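Local coordinates for translocator protein bipD (Burkholderia pseudomallei, PDB 3NFT), which is required for invasion of epithelial cells and survival inside host cells, and probably regulates secretion of the effectors BipB and BipC by the type III secretion system, at residues D163-K168 against A245-W250; P225-K230 against K258-N263. One frame throughout, in Å; residues are numbered along the deposited sequence.

Contact 1 of 2, residues D163-K168 against A245-W250; sequences DYISAK and ARYQAW
Ile165 and Tyr247 are the closest backbone pair, their CA atoms 10.0 Å apart, so strand 165-168 and the helical turn 245-250 meet through side chains alone. The strand is an outermost one, within this chain, of a three-stranded antiparallel sheet, 165-168, 172-175 and 240-243. The helix is the start of the long helix 244-295, predicted to form a coiled coil. The contact is a small apolar cluster of sheet on helix near one end of the elongated molecule. Ile165 supplies both branches. The Ile165 and Tyr247 side chains cross at about a right angle. Ile165 CG2, anti to the backbone N, lies at the phenol end, 3.7 Å from Tyr247 OH and 3.9 Å from Tyr247 CE2. The other branch ends in CD1, which meets the same oxygen, 3.8 Å from Tyr247 OH. Tyr247 comes to the strand because its CG is anti to the backbone N (chi1 172°). Tyr247 is buried, and its hydroxyl is satisfied by a hydrogen bond with the carbonyl O of Pro60. Trp250 NE1 is held likewise by the hydroxyl of Ser234. Met173 of the middle strand touches both Ile165 and Tyr247, and Pro60 also touches Ile165. All three residues that meet are buried. Ile165 CD1 stands 4.2 Å from Trp250 CH2, at the benzene end of the indole, a looser touch than that on Tyr247.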
ATOM      1  N   ASP A 163      22.391 -49.386   6.258  1.00  8.93           N
ATOM      2  CA  ASP A 163      22.342 -50.802   5.905  1.00  9.59           C
ATOM      3  C   ASP A 163      23.665 -51.256   5.304  1.00  9.52           C
ATOM      4  O   ASP A 163      23.933 -52.462   5.200  1.00 11.70           O
ATOM      5  CB  ASP A 163      21.265 -51.081   4.871  1.00 10.88           C
ATOM      6  CG  ASP A 163      19.857 -51.074   5.422  1.00 13.79           C
ATOM      7  OD1 ASP A 163      18.917 -51.160   4.612  1.00 19.14           O
ATOM      8  OD2 ASP A 163      19.674 -51.026   6.640  1.00 17.16           O
ATOM      9  N   TYR A 164      24.463 -50.288   4.860  1.00 10.27           N
ATOM     10  CA  TYR A 164      25.721 -50.580   4.177  1.00  9.93           C
ATOM     11  C   TYR A 164      26.955 -50.373   5.045  1.00 10.20           C
ATOM     12  O   TYR A 164      28.094 -50.382   4.554  1.00 11.31           O
ATOM     13  CB  TYR A 164      25.780 -49.768   2.882  1.00  9.85           C
ATOM     14  CG  TYR A 164      24.750 -50.186   1.889  1.00 11.93           C
ATOM     15  CD1 TYR A 164      23.729 -49.329   1.514  1.00 14.84           C
ATOM     16  CD2 TYR A 164      24.790 -51.452   1.315  1.00 13.99           C
ATOM     17  CE1 TYR A 164      22.752 -49.725   0.593  1.00 17.99           C
ATOM     18  CE2 TYR A 164      23.816 -51.856   0.390  1.00 17.02           C
ATOM     19  CZ  TYR A 164      22.809 -50.995   0.042  1.00 19.69           C
ATOM     20  OH  TYR A 164      21.859 -51.385  -0.889  1.00 23.10           O
ATOM     21  N   ILE A 165      26.746 -50.190   6.354  1.00 10.07           N
ATOM     22  CA  ILE A 165      27.817 -50.126   7.304  1.00 10.42           C
ATOM     23  C   ILE A 165      27.592 -51.237   8.295  1.00 11.70           C
ATOM     24  O   ILE A 165      26.479 -51.350   8.864  1.00 13.34           O
ATOM     25  CB  ILE A 165      27.821 -48.764   8.032  1.00 11.08           C
ATOM     26  CG1 ILE A 165      28.020 -47.630   7.011  1.00 10.47           C
ATOM     27  CG2 ILE A 165      28.832 -48.752   9.167  1.00 11.49           C
ATOM     28  CD1 ILE A 165      27.746 -46.255   7.552  1.00 13.50           C
ATOM     29  N   SER A 166      28.623 -52.026   8.536  1.00 12.80           N
ATOM     30  CA  SER A 166      28.507 -53.159   9.453  1.00 14.51           C
ATOM     31  C   SER A 166      29.811 -53.459  10.170  1.00 15.90           C
ATOM     32  O   SER A 166      30.879 -52.984   9.781  1.00 15.53           O
ATOM     33  CB  SER A 166      28.023 -54.370   8.676  1.00 14.98           C
ATOM     34  OG  SER A 166      28.968 -54.782   7.697  1.00 18.03           O
ATOM     35  N   ALA A 167      29.725 -54.257  11.226  1.00 18.65           N
ATOM     36  CA  ALA A 167      30.892 -54.744  11.936  1.00 19.78           C
ATOM     37  C   ALA A 167      31.632 -55.775  11.098  1.00 22.70           C
ATOM     38  O   ALA A 167      31.019 -56.691  10.529  1.00 22.37           O
ATOM     39  CB  ALA A 167      30.459 -55.394  13.292  1.00 19.91           C
ATOM     40  N   LYS A 168      32.958 -55.643  11.061  1.00 25.66           N
ATOM     41  CA  LYS A 168      33.839 -56.615  10.413  1.00 29.03           C
ATOM     42  C   LYS A 168      34.871 -57.031  11.453  1.00 31.57           C
ATOM     43  O   LYS A 168      35.467 -56.181  12.107  1.00 31.94           O
ATOM     44  CB  LYS A 168      34.538 -55.974   9.204  1.00 29.05           C
ATOM     45  CG  LYS A 168      35.486 -56.892   8.425  1.00 30.32           C
ATOM     46  CD  LYS A 168      34.724 -57.835   7.545  1.00 32.39           C
ATOM     47  CE  LYS A 168      35.626 -58.857   6.908  1.00 33.93           C
ATOM     48  NZ  LYS A 168      34.821 -59.770   6.061  1.00 35.45           N
ATOM     49  N   ALA A 245      39.466 -46.314  14.019  1.00 13.24           N
ATOM     50  CA  ALA A 245      39.911 -44.927  14.009  1.00 13.24           C
ATOM     51  C   ALA A 245      39.679 -44.272  12.646  1.00 12.50           C
ATOM     52  O   ALA A 245      39.204 -43.148  12.574  1.00 12.64           O
ATOM     53  CB  ALA A 245      41.356 -44.797  14.439  1.00 14.26           C
ATOM     54  N   ARG A 246      39.987 -44.986  11.564  1.00 12.04           N
ATOM     55  CA  ARG A 246      39.742 -44.427  10.224  1.00 11.61           C
ATOM     56  C   ARG A 246      38.240 -44.280   9.945  1.00 11.36           C
ATOM     57  O   ARG A 246      37.789 -43.307   9.316  1.00 12.04           O
ATOM     58  CB  ARG A 246      40.411 -45.268   9.146  1.00 12.77           C
ATOM     59  CG  ARG A 246      41.870 -44.944   8.996  1.00 15.34           C
ATOM     60  CD  ARG A 246      42.466 -45.650   7.781  1.00 18.29           C
ATOM     61  NE  ARG A 246      43.915 -45.447   7.624  1.00 18.91           N
ATOM     62  CZ  ARG A 246      44.852 -46.189   8.209  1.00 20.01           C
ATOM     63  NH1 ARG A 246      44.526 -47.182   9.030  1.00 20.58           N
ATOM     64  NH2 ARG A 246      46.139 -45.932   7.978  1.00 20.57           N
ATOM     65  N   TYR A 247      37.435 -45.221  10.417  1.00 11.34           N
ATOM     66  CA  TYR A 247      35.996 -45.097  10.244  1.00 11.15           C
ATOM     67  C   TYR A 247      35.497 -43.841  10.963  1.00 10.72           C
ATOM     68  O   TYR A 247      34.697 -43.078  10.445  1.00 11.53           O
ATOM     69  CB  TYR A 247      35.281 -46.345  10.771  1.00 11.23           C
ATOM     70  CG  TYR A 247      33.789 -46.157  10.771  1.00  9.87           C
ATOM     71  CD1 TYR A 247      33.121 -45.756  11.931  1.00 11.07           C
ATOM     72  CD2 TYR A 247      33.050 -46.312   9.604  1.00 11.25           C
ATOM     73  CE1 TYR A 247      31.772 -45.558  11.923  1.00 11.62           C
ATOM     74  CE2 TYR A 247      31.691 -46.115   9.587  1.00 11.42           C
ATOM     75  CZ  TYR A 247      31.042 -45.721  10.748  1.00 11.32           C
ATOM     76  OH  TYR A 247      29.663 -45.519  10.720  1.00 13.29           O
ATOM     77  N   GLN A 248      35.988 -43.624  12.177  1.00 11.81           N
ATOM     78  CA  GLN A 248      35.529 -42.496  12.965  1.00 13.00           C
ATOM     79  C   GLN A 248      35.924 -41.174  12.334  1.00 12.39           C
ATOM     80  O   GLN A 248      35.179 -40.216  12.401  1.00 11.87           O
ATOM     81  CB  GLN A 248      36.044 -42.603  14.410  1.00 13.73           C
ATOM     82  CG  GLN A 248      35.334 -43.732  15.156  1.00 15.49           C
ATOM     83  CD  GLN A 248      35.748 -43.890  16.621  1.00 20.19           C
ATOM     84  OE1 GLN A 248      36.828 -43.463  17.034  1.00 23.62           O
ATOM     85  NE2 GLN A 248      34.898 -44.550  17.400  1.00 21.92           N
ATOM     86  N   ALA A 249      37.111 -41.131  11.711  1.00 12.06           N
ATOM     87  CA  ALA A 249      37.524 -39.932  11.006  1.00 12.38           C
ATOM     88  C   ALA A 249      36.567 -39.630   9.859  1.00 11.52           C
ATOM     89  O   ALA A 249      36.200 -38.463   9.634  1.00 12.65           O
ATOM     90  CB  ALA A 249      38.933 -40.082  10.456  1.00 12.41           C
ATOM     91  N   TRP A 250      36.189 -40.664   9.105  1.00 11.24           N
ATOM     92  CA  TRP A 250      35.247 -40.498   8.015  1.00 11.58           C
ATOM     93  C   TRP A 250      33.870 -40.048   8.549  1.00 11.46           C
ATOM     94  O   TRP A 250      33.250 -39.124   8.038  1.00 11.97           O
ATOM     95  CB  TRP A 250      35.118 -41.788   7.177  1.00 11.38           C
ATOM     96  CG  TRP A 250      33.923 -41.672   6.280  1.00 10.32           C
ATOM     97  CD1 TRP A 250      33.830 -40.954   5.116  1.00 10.75           C
ATOM     98  CD2 TRP A 250      32.591 -42.140   6.561  1.00  9.73           C
ATOM     99  NE1 TRP A 250      32.551 -41.016   4.628  1.00 12.26           N
ATOM    100  CE2 TRP A 250      31.767 -41.729   5.495  1.00 10.88           C
ATOM    101  CE3 TRP A 250      32.040 -42.909   7.583  1.00 11.97           C
ATOM    102  CZ2 TRP A 250      30.403 -42.024   5.450  1.00 11.31           C
ATOM    103  CZ3 TRP A 250      30.694 -43.211   7.537  1.00 11.51           C
ATOM    104  CH2 TRP A 250      29.888 -42.768   6.489  1.00 10.55           C
TER

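Contact 2 of 2, residues P225-K230 against K258-N263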
ATOM      1  N   PRO A 225      23.539 -28.287  -4.085  1.00 12.14           N
ATOM      2  CA  PRO A 225      23.880 -29.650  -3.721  1.00 12.28           C
ATOM      3  C   PRO A 225      25.267 -29.833  -3.091  1.00 12.00           C
ATOM      4  O   PRO A 225      25.726 -30.955  -2.928  1.00 12.62           O
ATOM      5  CB  PRO A 225      23.797 -30.385  -5.042  1.00 12.59           C
ATOM      6  CG  PRO A 225      24.249 -29.345  -6.029  1.00 12.63           C
ATOM      7  CD  PRO A 225      23.718 -28.034  -5.529  1.00 12.11           C
ATOM      8  N   ASP A 226      25.917 -28.742  -2.722  1.00 13.06           N
ATOM      9  CA  ASP A 226      27.327 -28.793  -2.344  1.00 13.87           C
ATOM     10  C   ASP A 226      27.597 -29.720  -1.144  1.00 13.39           C
ATOM     11  O   ASP A 226      28.544 -30.500  -1.157  1.00 12.64           O
ATOM     12  CB  ASP A 226      27.941 -27.401  -2.099  1.00 14.63           C
ATOM     13  CG  ASP A 226      27.235 -26.574  -1.005  1.00 16.35           C
ATOM     14  OD1 ASP A 226      27.867 -25.591  -0.576  1.00 19.93           O
ATOM     15  OD2 ASP A 226      26.071 -26.823  -0.637  1.00 18.86           O
ATOM     16  N   LYS A 227      26.740 -29.688  -0.126  1.00 12.72           N
ATOM     17  CA  LYS A 227      26.998 -30.545   1.040  1.00 12.53           C
ATOM     18  C   LYS A 227      26.781 -32.021   0.684  1.00 12.13           C
ATOM     19  O   LYS A 227      27.524 -32.883   1.128  1.00 12.24           O
ATOM     20  CB  LYS A 227      26.124 -30.125   2.239  1.00 12.12           C
ATOM     21  CG  LYS A 227      26.563 -28.809   2.849  1.00 14.85           C
ATOM     22  CD  LYS A 227      25.665 -27.642   2.563  1.00 16.66           C
ATOM     23  CE  LYS A 227      26.295 -26.313   2.994  1.00 17.67           C
ATOM     24  NZ  LYS A 227      25.400 -25.104   2.948  1.00 18.64           N
ATOM     25  N   LEU A 228      25.750 -32.311  -0.110  1.00 10.84           N
ATOM     26  CA  LEU A 228      25.520 -33.684  -0.545  1.00 11.41           C
ATOM     27  C   LEU A 228      26.677 -34.204  -1.393  1.00 11.36           C
ATOM     28  O   LEU A 228      27.048 -35.358  -1.286  1.00 12.30           O
ATOM     29  CB  LEU A 228      24.211 -33.789  -1.317  1.00 11.39           C
ATOM     30  CG  LEU A 228      22.923 -33.664  -0.491  1.00 11.16           C
ATOM     31  CD1 LEU A 228      21.708 -33.514  -1.404  1.00 13.40           C
ATOM     32  CD2 LEU A 228      22.818 -34.828   0.488  1.00 14.42           C
ATOM     33  N   ILE A 229      27.207 -33.345  -2.263  1.00 11.86           N
ATOM     34  CA  ILE A 229      28.396 -33.686  -3.068  1.00 13.15           C
ATOM     35  C   ILE A 229      29.603 -34.000  -2.185  1.00 13.20           C
ATOM     36  O   ILE A 229      30.294 -34.992  -2.390  1.00 14.17           O
ATOM     37  CB  ILE A 229      28.699 -32.553  -4.038  1.00 13.54           C
ATOM     38  CG1 ILE A 229      27.618 -32.531  -5.120  1.00 15.15           C
ATOM     39  CG2 ILE A 229      30.135 -32.728  -4.603  1.00 15.14           C
ATOM     40  CD1 ILE A 229      27.677 -31.307  -6.064  1.00 15.65           C
ATOM     41  N   LYS A 230      29.818 -33.193  -1.160  1.00 13.78           N
ATOM     42  CA  LYS A 230      30.932 -33.415  -0.235  1.00 13.73           C
ATOM     43  C   LYS A 230      30.737 -34.738   0.501  1.00 12.37           C
ATOM     44  O   LYS A 230      31.675 -35.504   0.671  1.00 13.96           O
ATOM     45  CB  LYS A 230      31.138 -32.232   0.732  1.00 15.61           C
ATOM     46  CG  LYS A 230      31.788 -31.038   0.065  1.00 19.92           C
ATOM     47  CD  LYS A 230      31.841 -29.829   0.937  1.00 25.41           C
ATOM     48  CE  LYS A 230      32.349 -28.607   0.155  1.00 28.76           C
ATOM     49  NZ  LYS A 230      33.540 -28.906  -0.681  1.00 32.27           N
ATOM     50  N   LYS A 258      26.506 -33.149   7.412  1.00 10.94           N
ATOM     51  CA  LYS A 258      25.177 -33.329   7.918  1.00 10.60           C
ATOM     52  C   LYS A 258      24.801 -32.128   8.805  1.00 10.37           C
ATOM     53  O   LYS A 258      23.739 -31.540   8.645  1.00 10.54           O
ATOM     54  CB  LYS A 258      25.112 -34.649   8.710  1.00 11.49           C
ATOM     55  CG  LYS A 258      23.829 -34.857   9.517  1.00 12.56           C
ATOM     56  CD  LYS A 258      23.883 -36.066  10.435  1.00 16.29           C
ATOM     57  CE  LYS A 258      22.579 -36.250  11.230  1.00 17.41           C
ATOM     58  NZ  LYS A 258      22.611 -35.535  12.554  1.00 17.44           N
ATOM     59  N   ASP A 259      25.699 -31.754   9.719  1.00 10.11           N
ATOM     60  CA  ASP A 259      25.402 -30.652  10.621  1.00 10.26           C
ATOM     61  C   ASP A 259      25.284 -29.312   9.880  1.00 10.27           C
ATOM     62  O   ASP A 259      24.531 -28.411  10.303  1.00 11.42           O
ATOM     63  CB  ASP A 259      26.433 -30.525  11.752  1.00 11.86           C
ATOM     64  CG  ASP A 259      26.387 -31.676  12.751  1.00 14.16           C
ATOM     65  OD1 ASP A 259      25.423 -32.461  12.741  1.00 15.73           O
ATOM     66  OD2 ASP A 259      27.307 -31.773  13.616  1.00 18.22           O
ATOM     67  N   ASN A 260      26.041 -29.156   8.793  1.00 11.03           N
ATOM     68  CA  ASN A 260      25.907 -27.963   7.970  1.00 10.08           C
ATOM     69  C   ASN A 260      24.479 -27.884   7.378  1.00 10.15           C
ATOM     70  O   ASN A 260      23.862 -26.802   7.341  1.00  9.78           O
ATOM     71  CB  ASN A 260      26.963 -27.978   6.872  1.00 11.03           C
ATOM     72  CG  ASN A 260      27.235 -26.608   6.254  1.00 11.58           C
ATOM     73  OD1 ASN A 260      26.426 -25.640   6.321  1.00 14.73           O
ATOM     74  ND2 ASN A 260      28.390 -26.524   5.614  1.00 12.77           N
ATOM     75  N   ILE A 261      23.986 -29.010   6.863  1.00 10.18           N
ATOM     76  CA  ILE A 261      22.633 -29.049   6.297  1.00  9.49           C
ATOM     77  C   ILE A 261      21.607 -28.732   7.386  1.00  9.86           C
ATOM     78  O   ILE A 261      20.717 -27.932   7.151  1.00 10.79           O
ATOM     79  CB  ILE A 261      22.314 -30.384   5.622  1.00  9.21           C
ATOM     80  CG1 ILE A 261      23.245 -30.606   4.413  1.00  8.75           C
ATOM     81  CG2 ILE A 261      20.802 -30.455   5.228  1.00 10.10           C
ATOM     82  CD1 ILE A 261      23.055 -32.003   3.779  1.00 10.87           C
ATOM     83  N   GLN A 262      21.816 -29.259   8.603  1.00  9.03           N
ATOM     84  CA  GLN A 262      20.897 -28.932   9.695  1.00  8.92           C
ATOM     85  C   GLN A 262      20.927 -27.419   9.974  1.00  9.11           C
ATOM     86  O   GLN A 262      19.891 -26.799  10.199  1.00  9.72           O
ATOM     87  CB  GLN A 262      21.264 -29.664  10.988  1.00  9.42           C
ATOM     88  CG  GLN A 262      20.271 -29.399  12.095  1.00 10.41           C
ATOM     89  CD  GLN A 262      20.620 -30.024  13.444  1.00 12.06           C
ATOM     90  OE1 GLN A 262      20.406 -29.404  14.527  1.00 15.66           O
ATOM     91  NE2 GLN A 262      21.124 -31.244  13.417  1.00 12.31           N
ATOM     92  N   ASN A 263      22.122 -26.829   9.981  1.00  9.35           N
ATOM     93  CA  ASN A 263      22.212 -25.402  10.224  1.00 10.54           C
ATOM     94  C   ASN A 263      21.512 -24.565   9.155  1.00 10.72           C
ATOM     95  O   ASN A 263      20.877 -23.575   9.449  1.00 11.27           O
ATOM     96  CB  ASN A 263      23.657 -24.941  10.356  1.00 11.79           C
ATOM     97  CG  ASN A 263      23.742 -23.517  10.839  1.00 16.49           C
ATOM     98  OD1 ASN A 263      23.836 -22.589  10.047  1.00 20.45           O
ATOM     99  ND2 ASN A 263      23.598 -23.334  12.155  1.00 22.59           N
TER
HETATM  100  O   HOH W   1      26.223 -23.073   5.037  1.00 20.08           O
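Apolar contact is made by Ile261, which meets Lys227 and Leu228. The CB of Lys227 lies 3.6 Å from Ile261 CG1, and these two side chains slide past each other in opposite directions. Ile261 CG1 is anti to the carbonyl carbon (chi1 -64°), and the extended chi2 carries CD1 toward helix 226-233. There CD1 comes within 4.3 Å of Leu228 CD2. Tyr150 of helix 121-160 touches both Leu228 and Ile261, so this side of the contact is buried. The backbones form an antiparallel helix pair: the short helix 226-233 runs beside the long helix 244-295. The two segment axes approach to 9.7 Å at 167°, and the closest CA atoms are those of Lys227 and Ile261. The polar contact lies at the more open margin. The Lys227 chain bends at chi2 (107°), and the Lys227 and Asn260 side chains cross at about a right angle. The CE of Lys227 sits over the face of the Asn260 amide, 3.4 Å from both OD1 and ND2. No direct hydrogen bond joins the two segments. Instead a water bridges them, accepting from Lys227 NZ at 3.0 Å and donating to Asn260 OD1 at 2.9 Å. The same ammonium group forms a salt bridge with Asp264, one turn beyond Asn260, so two partners hold the end of the lysine. Within helix 226-233, the backbone N of Lys227 makes a weak hydrogen bond, 3.0 Å long, to Asp226 OD2.

Both contacts use helix 244-295, contact 1 at its first turns and contact 2 further along. Their centres are about 20 Å apart, and they do not touch each other. Contact 1 is buried and joins the helix to an outer strand of the sheet, although it lies toward an end of the chain, about 30 Å from its centre. Contact 2 is nearer the centre, at about 14 Å, but only partly buried, and it joins helix to helix. In contact 1 the polar groups of the aromatic residues bond to residues outside the segments. In contact 2 one lysine serves both sides, its CB in the apolar packing and its ammonium group in a water bridge across the contact and a salt bridge outside it.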